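Local coordinates for beta-N-acetylhexosaminidase (Arthrobacter aurescens, PDB 3RCN), which probably hydrolyses terminal non-reducing N-acetyl-D-hexosamine residues from N-acetyl-beta-D-hexosaminides, as a member of glycosyl hydrolase family 20, at residues D178-R183 and E272-W277; P190-T195 and Q251-A256. All coordinates share one frame; numbering follows the deposited sequence.

Overall arrangement
Both interactions belong to the catalytic domain of this family 20 glycosidase, an alpha-beta barrel, and illustrate how the connections around barrel strands are tied to one another. Their centres lie about 9 Å apart. Along the chain the order is 178-183, 190-195, 251-256 and 272-277, so interaction 2 falls between the two halves of interaction 1. Strand 181-182 leads on to helix 191-194, while the loop containing 272-277 follows helix 251-256. Gln251 joins the pair: its backbone N probably bonds to Asp179 OD2 and its NE2 to the carbonyl oxygen of Glu272. The helix packed in interaction 2 thus also holds both segments of interaction 1, with the side chain of Asp179 about 7 Å from that of Glu316, the predicted proton donor.

Interaction 1 of 2, residues D178-R183 and E272-W277; sequences DDQGWR and EVWTRW
The side-chain amide of Gln180 reaches over to the backbone of Arg276, where Gln180 NE2 donates to Arg276 O at 2.7 Å in a nearly straight bond (171°) lying close to the amide plane. The chain of Gln180, bent at chi2, also brings NE2 to the edge of the Trp277 ring, 3.6 Å from CE3, with amide and ring planes 50° apart. Arg149 binds OE1, so both ends of the amide are held and its rotation is fixed. An alanine in place of Gln180 would probably leave the Arg276 carbonyl without this donor and open a gap beside Trp277. Asp179 and Trp274 run side by side, the carboxylate turned 76° from the indole and Asp179 CB 3.7 Å from Trp274 CE3. Their backbones join too, Trp274 N donating to Asp179 O at 3.0 Å from above the carbonyl plane. Val273 places CG1 3.3 Å from Gln180 O, which also accepts from Arg199. The contact secures an irregular loop to the turn between barrel strand 171-178 and the short, weakly bonded strand 181-182, with Arg199 of strand 198-199 against Val273 and Trp277, and helix 251-256 receiving Asp179 OD2 at Gln251 N.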
ATOM      1  N   ASP A 178      17.510 -12.148  -8.892  1.00 20.57           N
ATOM      2  CA  ASP A 178      18.022 -11.881 -10.213  1.00 23.87           C
ATOM      3  C   ASP A 178      19.399 -11.271 -10.064  1.00 25.84           C
ATOM      4  O   ASP A 178      19.976 -11.304  -8.976  1.00 24.81           O
ATOM      5  CB  ASP A 178      17.070 -10.995 -11.019  1.00 25.28           C
ATOM      6  CG  ASP A 178      17.139 -11.275 -12.510  1.00 32.75           C
ATOM      7  OD1 ASP A 178      18.168 -10.934 -13.118  1.00 33.42           O
ATOM      8  OD2 ASP A 178      16.163 -11.825 -13.078  1.00 37.35           O
ATOM      9  N   ASP A 179      19.943 -10.787 -11.174  1.00 21.88           N
ATOM     10  CA  ASP A 179      21.230 -10.106 -11.167  1.00 34.12           C
ATOM     11  C   ASP A 179      21.211  -8.859 -10.304  1.00 38.07           C
ATOM     12  O   ASP A 179      22.211  -8.515  -9.664  1.00 38.75           O
ATOM     13  CB  ASP A 179      21.636  -9.740 -12.597  1.00 35.39           C
ATOM     14  CG  ASP A 179      21.906 -10.964 -13.450  1.00 44.00           C
ATOM     15  OD1 ASP A 179      21.275 -11.096 -14.526  1.00 45.60           O
ATOM     16  OD2 ASP A 179      22.743 -11.802 -13.028  1.00 42.77           O
ATOM     17  N   GLN A 180      20.065  -8.186 -10.296  1.00 32.71           N
ATOM     18  CA  GLN A 180      19.968  -6.845  -9.707  1.00 31.76           C
ATOM     19  C   GLN A 180      19.468  -6.780  -8.265  1.00 29.56           C
ATOM     20  O   GLN A 180      19.311  -5.704  -7.726  1.00 31.07           O
ATOM     21  CB  GLN A 180      19.119  -5.945 -10.599  1.00 23.25           C
ATOM     22  CG  GLN A 180      19.654  -5.869 -12.022  1.00 28.62           C
ATOM     23  CD  GLN A 180      19.084  -6.937 -12.947  1.00 29.95           C
ATOM     24  OE1 GLN A 180      18.406  -7.874 -12.512  1.00 29.01           O
ATOM     25  NE2 GLN A 180      19.352  -6.791 -14.234  1.00 28.99           N
ATOM     26  N   GLY A 181      19.186  -7.934  -7.670  1.00 36.22           N
ATOM     27  CA  GLY A 181      18.868  -8.034  -6.258  1.00 30.51           C
ATOM     28  C   GLY A 181      18.330  -9.411  -5.887  1.00 26.36           C
ATOM     29  O   GLY A 181      17.854 -10.143  -6.749  1.00 26.93           O
ATOM     30  N   TRP A 182      18.368  -9.722  -4.592  1.00 23.50           N
ATOM     31  CA  TRP A 182      17.875 -10.963  -4.007  1.00 20.10           C
ATOM     32  C   TRP A 182      16.913 -10.595  -2.855  1.00 32.09           C
ATOM     33  O   TRP A 182      17.313  -9.948  -1.884  1.00 32.51           O
ATOM     34  CB  TRP A 182      19.060 -11.786  -3.486  1.00 26.10           C
ATOM     35  CG  TRP A 182      18.661 -13.082  -2.804  1.00 30.78           C
ATOM     36  CD1 TRP A 182      18.054 -13.213  -1.592  1.00 25.46           C
ATOM     37  CD2 TRP A 182      18.858 -14.418  -3.302  1.00 26.79           C
ATOM     38  NE1 TRP A 182      17.846 -14.541  -1.309  1.00 30.78           N
ATOM     39  CE2 TRP A 182      18.330 -15.301  -2.340  1.00 27.96           C
ATOM     40  CE3 TRP A 182      19.427 -14.948  -4.469  1.00 26.38           C
ATOM     41  CZ2 TRP A 182      18.348 -16.690  -2.507  1.00 28.61           C
ATOM     42  CZ3 TRP A 182      19.447 -16.327  -4.635  1.00 27.36           C
ATOM     43  CH2 TRP A 182      18.900 -17.183  -3.663  1.00 27.21           C
ATOM     44  N   ARG A 183      15.636 -10.957  -2.984  1.00 36.71           N
ATOM     45  CA  ARG A 183      14.611 -10.459  -2.066  1.00 31.32           C
ATOM     46  C   ARG A 183      14.234 -11.381  -0.914  1.00 32.69           C
ATOM     47  O   ARG A 183      13.399 -11.035  -0.080  1.00 38.35           O
ATOM     48  CB  ARG A 183      13.338 -10.092  -2.827  1.00 31.66           C
ATOM     49  CG  ARG A 183      13.527  -9.117  -3.955  1.00 31.14           C
ATOM     50  CD  ARG A 183      14.298  -7.897  -3.540  1.00 27.96           C
ATOM     51  NE  ARG A 183      14.560  -7.045  -4.693  1.00 27.66           N
ATOM     52  CZ  ARG A 183      15.520  -6.128  -4.722  1.00 27.91           C
ATOM     53  NH1 ARG A 183      16.286  -5.959  -3.655  1.00 25.65           N
ATOM     54  NH2 ARG A 183      15.723  -5.389  -5.810  1.00 17.92           N
ATOM     55  N   GLU A 272      29.815  -7.082  -7.396  1.00 41.59           N
ATOM     56  CA  GLU A 272      28.738  -6.418  -6.657  1.00 49.66           C
ATOM     57  C   GLU A 272      27.376  -6.599  -7.348  1.00 43.46           C
ATOM     58  O   GLU A 272      27.327  -6.984  -8.520  1.00 40.36           O
ATOM     59  CB  GLU A 272      29.062  -4.939  -6.431  1.00 57.58           C
ATOM     60  CG  GLU A 272      28.995  -4.078  -7.671  1.00 75.98           C
ATOM     61  CD  GLU A 272      29.016  -2.592  -7.337  1.00 91.73           C
ATOM     62  OE1 GLU A 272      29.853  -2.195  -6.491  1.00 96.54           O
ATOM     63  OE2 GLU A 272      28.188  -1.833  -7.905  1.00 89.40           O
ATOM     64  N   VAL A 273      26.277  -6.352  -6.632  1.00 31.29           N
ATOM     65  CA  VAL A 273      24.953  -6.557  -7.224  1.00 29.08           C
ATOM     66  C   VAL A 273      24.892  -5.797  -8.561  1.00 30.10           C
ATOM     67  O   VAL A 273      25.365  -4.668  -8.652  1.00 31.39           O
ATOM     68  CB  VAL A 273      23.812  -6.102  -6.283  1.00 23.47           C
ATOM     69  CG1 VAL A 273      22.465  -6.308  -6.950  1.00 28.30           C
ATOM     70  CG2 VAL A 273      23.854  -6.859  -4.967  1.00 18.61           C
ATOM     71  N   TRP A 274      24.352  -6.414  -9.607  1.00 29.06           N
ATOM     72  CA  TRP A 274      24.377  -5.776 -10.929  1.00 33.16           C
ATOM     73  C   TRP A 274      23.546  -4.501 -10.953  1.00 31.22           C
ATOM     74  O   TRP A 274      22.447  -4.483 -10.427  1.00 32.54           O
ATOM     75  CB  TRP A 274      23.880  -6.727 -12.018  1.00 33.39           C
ATOM     76  CG  TRP A 274      24.635  -6.580 -13.309  1.00 36.61           C
ATOM     77  CD1 TRP A 274      25.915  -6.095 -13.470  1.00 36.06           C
ATOM     78  CD2 TRP A 274      24.171  -6.924 -14.624  1.00 30.80           C
ATOM     79  NE1 TRP A 274      26.265  -6.124 -14.804  1.00 33.80           N
ATOM     80  CE2 TRP A 274      25.217  -6.632 -15.529  1.00 30.55           C
ATOM     81  CE3 TRP A 274      22.972  -7.450 -15.123  1.00 31.68           C
ATOM     82  CZ2 TRP A 274      25.095  -6.844 -16.900  1.00 23.87           C
ATOM     83  CZ3 TRP A 274      22.854  -7.663 -16.490  1.00 29.85           C
ATOM     84  CH2 TRP A 274      23.909  -7.365 -17.358  1.00 30.77           C
ATOM     85  N   THR A 275      24.074  -3.433 -11.547  1.00 33.45           N
ATOM     86  CA  THR A 275      23.317  -2.181 -11.656  1.00 30.20           C
ATOM     87  C   THR A 275      22.587  -1.925 -12.988  1.00 33.17           C
ATOM     88  O   THR A 275      21.941  -0.882 -13.154  1.00 37.43           O
ATOM     89  CB  THR A 275      24.175  -0.945 -11.294  1.00 30.90           C
ATOM     90  OG1 THR A 275      25.125  -0.698 -12.329  1.00 38.10           O
ATOM     91  CG2 THR A 275      24.894  -1.166  -9.991  1.00 28.35           C
ATOM     92  N   ARG A 276      22.669  -2.861 -13.930  1.00 29.29           N
ATOM     93  CA  ARG A 276      22.065  -2.637 -15.244  1.00 28.84           C
ATOM     94  C   ARG A 276      21.131  -3.758 -15.635  1.00 31.28           C
ATOM     95  O   ARG A 276      21.081  -4.796 -14.968  1.00 33.38           O
ATOM     96  CB  ARG A 276      23.120  -2.415 -16.330  1.00 38.40           C
ATOM     97  CG  ARG A 276      24.228  -3.451 -16.341  1.00 45.91           C
ATOM     98  CD  ARG A 276      24.825  -3.617 -17.728  1.00 44.42           C
ATOM     99  NE  ARG A 276      23.940  -4.372 -18.614  1.00 50.11           N
ATOM    100  CZ  ARG A 276      24.333  -4.933 -19.757  1.00 52.93           C
ATOM    101  NH1 ARG A 276      25.598  -4.831 -20.150  1.00 55.81           N
ATOM    102  NH2 ARG A 276      23.468  -5.606 -20.501  1.00 46.72           N
ATOM    103  N   TRP A 277      20.351  -3.518 -16.685  1.00 30.29           N
ATOM    104  CA  TRP A 277      19.426  -4.526 -17.191  1.00 29.22           C
ATOM    105  C   TRP A 277      20.072  -5.443 -18.239  1.00 32.49           C
ATOM    106  O   TRP A 277      21.243  -5.286 -18.579  1.00 34.67           O
ATOM    107  CB  TRP A 277      18.170  -3.858 -17.769  1.00 23.05           C
ATOM    108  CG  TRP A 277      17.623  -2.710 -16.894  1.00 39.36           C
ATOM    109  CD1 TRP A 277      17.329  -1.446 -17.308  1.00 39.07           C
ATOM    110  CD2 TRP A 277      17.337  -2.741 -15.481  1.00 39.13           C
ATOM    111  NE1 TRP A 277      16.877  -0.697 -16.256  1.00 44.51           N
ATOM    112  CE2 TRP A 277      16.876  -1.465 -15.123  1.00 43.48           C
ATOM    113  CE3 TRP A 277      17.429  -3.723 -14.490  1.00 40.56           C
ATOM    114  CZ2 TRP A 277      16.501  -1.143 -13.814  1.00 37.57           C
ATOM    115  CZ3 TRP A 277      17.060  -3.403 -13.196  1.00 36.95           C
ATOM    116  CH2 TRP A 277      16.604  -2.124 -12.869  1.00 34.19           C
TER

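Interaction 2 of 2, residues P190-T195 and Q251-A256; sequences PKLTET and QAAIAA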
ATOM      1  N   PRO A 190      23.116 -15.238   5.564  1.00 38.94           N
ATOM      2  CA  PRO A 190      22.655 -13.875   5.872  1.00 41.69           C
ATOM      3  C   PRO A 190      23.052 -12.849   4.825  1.00 39.99           C
ATOM      4  O   PRO A 190      22.333 -11.876   4.675  1.00 40.61           O
ATOM      5  CB  PRO A 190      23.359 -13.548   7.196  1.00 42.45           C
ATOM      6  CG  PRO A 190      23.750 -14.883   7.769  1.00 43.68           C
ATOM      7  CD  PRO A 190      24.035 -15.756   6.591  1.00 39.22           C
ATOM      8  N   LYS A 191      24.164 -13.052   4.122  1.00 39.59           N
ATOM      9  CA  LYS A 191      24.644 -12.054   3.161  1.00 38.65           C
ATOM     10  C   LYS A 191      23.756 -11.954   1.934  1.00 38.36           C
ATOM     11  O   LYS A 191      23.836 -10.977   1.188  1.00 36.74           O
ATOM     12  CB  LYS A 191      26.076 -12.355   2.697  1.00 42.62           C
ATOM     13  CG  LYS A 191      27.115 -12.413   3.793  1.00 46.04           C
ATOM     14  CD  LYS A 191      27.537 -11.033   4.219  1.00 57.30           C
ATOM     15  CE  LYS A 191      28.690 -11.138   5.190  1.00 64.71           C
ATOM     16  NZ  LYS A 191      29.627 -12.213   4.758  1.00 64.33           N
ATOM     17  N   LEU A 192      22.935 -12.975   1.694  1.00 40.26           N
ATOM     18  CA  LEU A 192      22.041 -12.939   0.542  1.00 32.69           C
ATOM     19  C   LEU A 192      21.232 -11.655   0.583  1.00 35.89           C
ATOM     20  O   LEU A 192      21.066 -10.972  -0.437  1.00 37.98           O
ATOM     21  CB  LEU A 192      21.130 -14.168   0.494  1.00 28.72           C
ATOM     22  CG  LEU A 192      21.835 -15.391  -0.122  1.00 36.83           C
ATOM     23  CD1 LEU A 192      20.908 -16.606  -0.253  1.00 31.68           C
ATOM     24  CD2 LEU A 192      22.463 -15.045  -1.480  1.00 33.85           C
ATOM     25  N   THR A 193      20.679 -11.363   1.756  1.00 33.43           N
ATOM     26  CA  THR A 193      20.010 -10.091   1.981  1.00 39.36           C
ATOM     27  C   THR A 193      20.935  -8.924   2.368  1.00 48.57           C
ATOM     28  O   THR A 193      20.786  -7.825   1.837  1.00 56.22           O
ATOM     29  CB  THR A 193      18.824 -10.242   2.933  1.00 39.53           C
ATOM     30  OG1 THR A 193      19.267 -10.838   4.158  1.00 45.31           O
ATOM     31  CG2 THR A 193      17.764 -11.137   2.285  1.00 33.82           C
ATOM     32  N   GLU A 194      21.901  -9.158   3.257  1.00 41.02           N
ATOM     33  CA  GLU A 194      22.789  -8.076   3.701  1.00 42.58           C
ATOM     34  C   GLU A 194      23.529  -7.413   2.541  1.00 43.87           C
ATOM     35  O   GLU A 194      23.680  -6.199   2.486  1.00 55.92           O
ATOM     36  CB  GLU A 194      23.799  -8.571   4.731  1.00 47.20           C
ATOM     37  CG  GLU A 194      23.213  -8.912   6.083  1.00 59.82           C
ATOM     38  CD  GLU A 194      24.213  -9.626   6.989  1.00 74.44           C
ATOM     39  OE1 GLU A 194      25.416  -9.689   6.631  1.00 79.11           O
ATOM     40  OE2 GLU A 194      23.794 -10.133   8.055  1.00 78.61           O
ATOM     41  N   THR A 195      23.987  -8.231   1.617  1.00 39.17           N
ATOM     42  CA  THR A 195      24.731  -7.782   0.451  1.00 39.03           C
ATOM     43  C   THR A 195      23.810  -7.805  -0.766  1.00 37.32           C
ATOM     44  O   THR A 195      23.679  -6.807  -1.457  1.00 43.28           O
ATOM     45  CB  THR A 195      26.048  -8.587   0.246  1.00 30.70           C
ATOM     46  OG1 THR A 195      26.943  -8.300   1.330  1.00 43.60           O
ATOM     47  CG2 THR A 195      26.732  -8.210  -1.061  1.00 17.76           C
ATOM     48  N   GLN A 251      23.932 -12.858 -10.501  1.00 28.11           N
ATOM     49  CA  GLN A 251      24.944 -11.950  -9.933  1.00 30.75           C
ATOM     50  C   GLN A 251      24.678 -11.407  -8.506  1.00 32.98           C
ATOM     51  O   GLN A 251      25.611 -11.005  -7.817  1.00 34.82           O
ATOM     52  CB  GLN A 251      25.261 -10.797 -10.871  1.00 29.27           C
ATOM     53  CG  GLN A 251      26.491 -10.029 -10.447  1.00 31.67           C
ATOM     54  CD  GLN A 251      27.042  -9.180 -11.562  1.00 39.16           C
ATOM     55  OE1 GLN A 251      26.979  -9.561 -12.735  1.00 42.55           O
ATOM     56  NE2 GLN A 251      27.587  -8.016 -11.209  1.00 35.12           N
ATOM     57  N   ALA A 252      23.427 -11.381  -8.060  1.00 33.21           N
ATOM     58  CA  ALA A 252      23.155 -10.889  -6.715  1.00 34.96           C
ATOM     59  C   ALA A 252      23.667 -11.889  -5.697  1.00 35.70           C
ATOM     60  O   ALA A 252      24.347 -11.512  -4.746  1.00 38.44           O
ATOM     61  CB  ALA A 252      21.662 -10.595  -6.505  1.00 37.64           C
ATOM     62  N   ALA A 253      23.358 -13.166  -5.913  1.00 34.29           N
ATOM     63  CA  ALA A 253      23.878 -14.239  -5.067  1.00 31.83           C
ATOM     64  C   ALA A 253      25.420 -14.337  -5.118  1.00 34.19           C
ATOM     65  O   ALA A 253      26.077 -14.561  -4.098  1.00 37.01           O
ATOM     66  CB  ALA A 253      23.233 -15.566  -5.453  1.00 26.99           C
ATOM     67  N   ILE A 254      25.995 -14.156  -6.304  1.00 34.65           N
ATOM     68  CA  ILE A 254      27.447 -14.159  -6.466  1.00 39.14           C
ATOM     69  C   ILE A 254      28.123 -13.004  -5.709  1.00 37.78           C
ATOM     70  O   ILE A 254      29.174 -13.196  -5.102  1.00 39.76           O
ATOM     71  CB  ILE A 254      27.850 -14.164  -7.967  1.00 32.07           C
ATOM     72  CG1 ILE A 254      27.385 -15.459  -8.630  1.00 29.16           C
ATOM     73  CG2 ILE A 254      29.362 -14.014  -8.133  1.00 25.39           C
ATOM     74  CD1 ILE A 254      27.315 -15.376 -10.130  1.00 29.13           C
ATOM     75  N   ALA A 255      27.524 -11.816  -5.746  1.00 32.61           N
ATOM     76  CA  ALA A 255      28.001 -10.688  -4.933  1.00 37.51           C
ATOM     77  C   ALA A 255      28.069 -11.036  -3.446  1.00 36.04           C
ATOM     78  O   ALA A 255      29.073 -10.787  -2.782  1.00 37.81           O
ATOM     79  CB  ALA A 255      27.118  -9.435  -5.143  1.00 22.43           C
ATOM     80  N   ALA A 256      26.977 -11.592  -2.934  1.00 31.88           N
ATOM     81  CA  ALA A 256      26.894 -12.036  -1.550  1.00 28.87           C
ATOM     82  C   ALA A 256      27.953 -13.083  -1.220  1.00 41.38           C
ATOM     83  O   ALA A 256      28.676 -12.939  -0.234  1.00 49.72           O
ATOM     84  CB  ALA A 256      25.497 -12.598  -1.266  1.00 21.19           C
TER
HETATM   85  O   HOH W   1      29.389 -10.157   0.775  1.00 62.04           O
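Lys191 and Ala256 meet where two short helices, 191-194 and 251-256, pack against each other in the catalytic alpha-beta barrel domain of a family 20 glycosidase. The alanines on this face of the second helix, Ala253, Ala255 and Ala256, allow a close approach. Lys191 contributes its backbone and the root of its side chain. Lys191 O lies 3.4 Å from the methyl CB of Ala256, and Lys191 CB is 4.0 Å from the same methyl, while the ammonium end leads away from the helix opposite. That carbonyl also accepts from Thr195 N, a bond within the first segment itself, so the methyl rests beside a polar atom already engaged. The backbone N of Lys191 is hydrogen-bonded to the hydroxyl of Tyr257, the residue that follows Ala256.

Leu192 makes the apolar part of the contact. With CG anti to its carbonyl carbon (chi1 -82°), the branch sends Leu192 CD2 to the second helix, where it touches the CB of Ala256 at 3.9 Å and the CB of Ala253 at 4.1 Å. Trp182 of strand 181-182 touches both Leu192 and Ala253, and helix 288-304 adds Phe293 against Leu192 and Tyr294 against Ala253, making a small buried core.

Thr195, just past the helix, turns its two branches to different tasks. The CA atoms of Thr195 and Ala256, the closest CA pair across the contact, are 5.2 Å apart. Thr195 CG2 is anti to its backbone N (chi1, measured to OG1, -67°) and lies 3.9 Å from Ala256 CA, with Ala255 O also near. The hydroxyl meets a water instead: the water stands 3.1 Å from Thr195 OG1 and donates a hydrogen bond of 3.0 Å to Ala256 O.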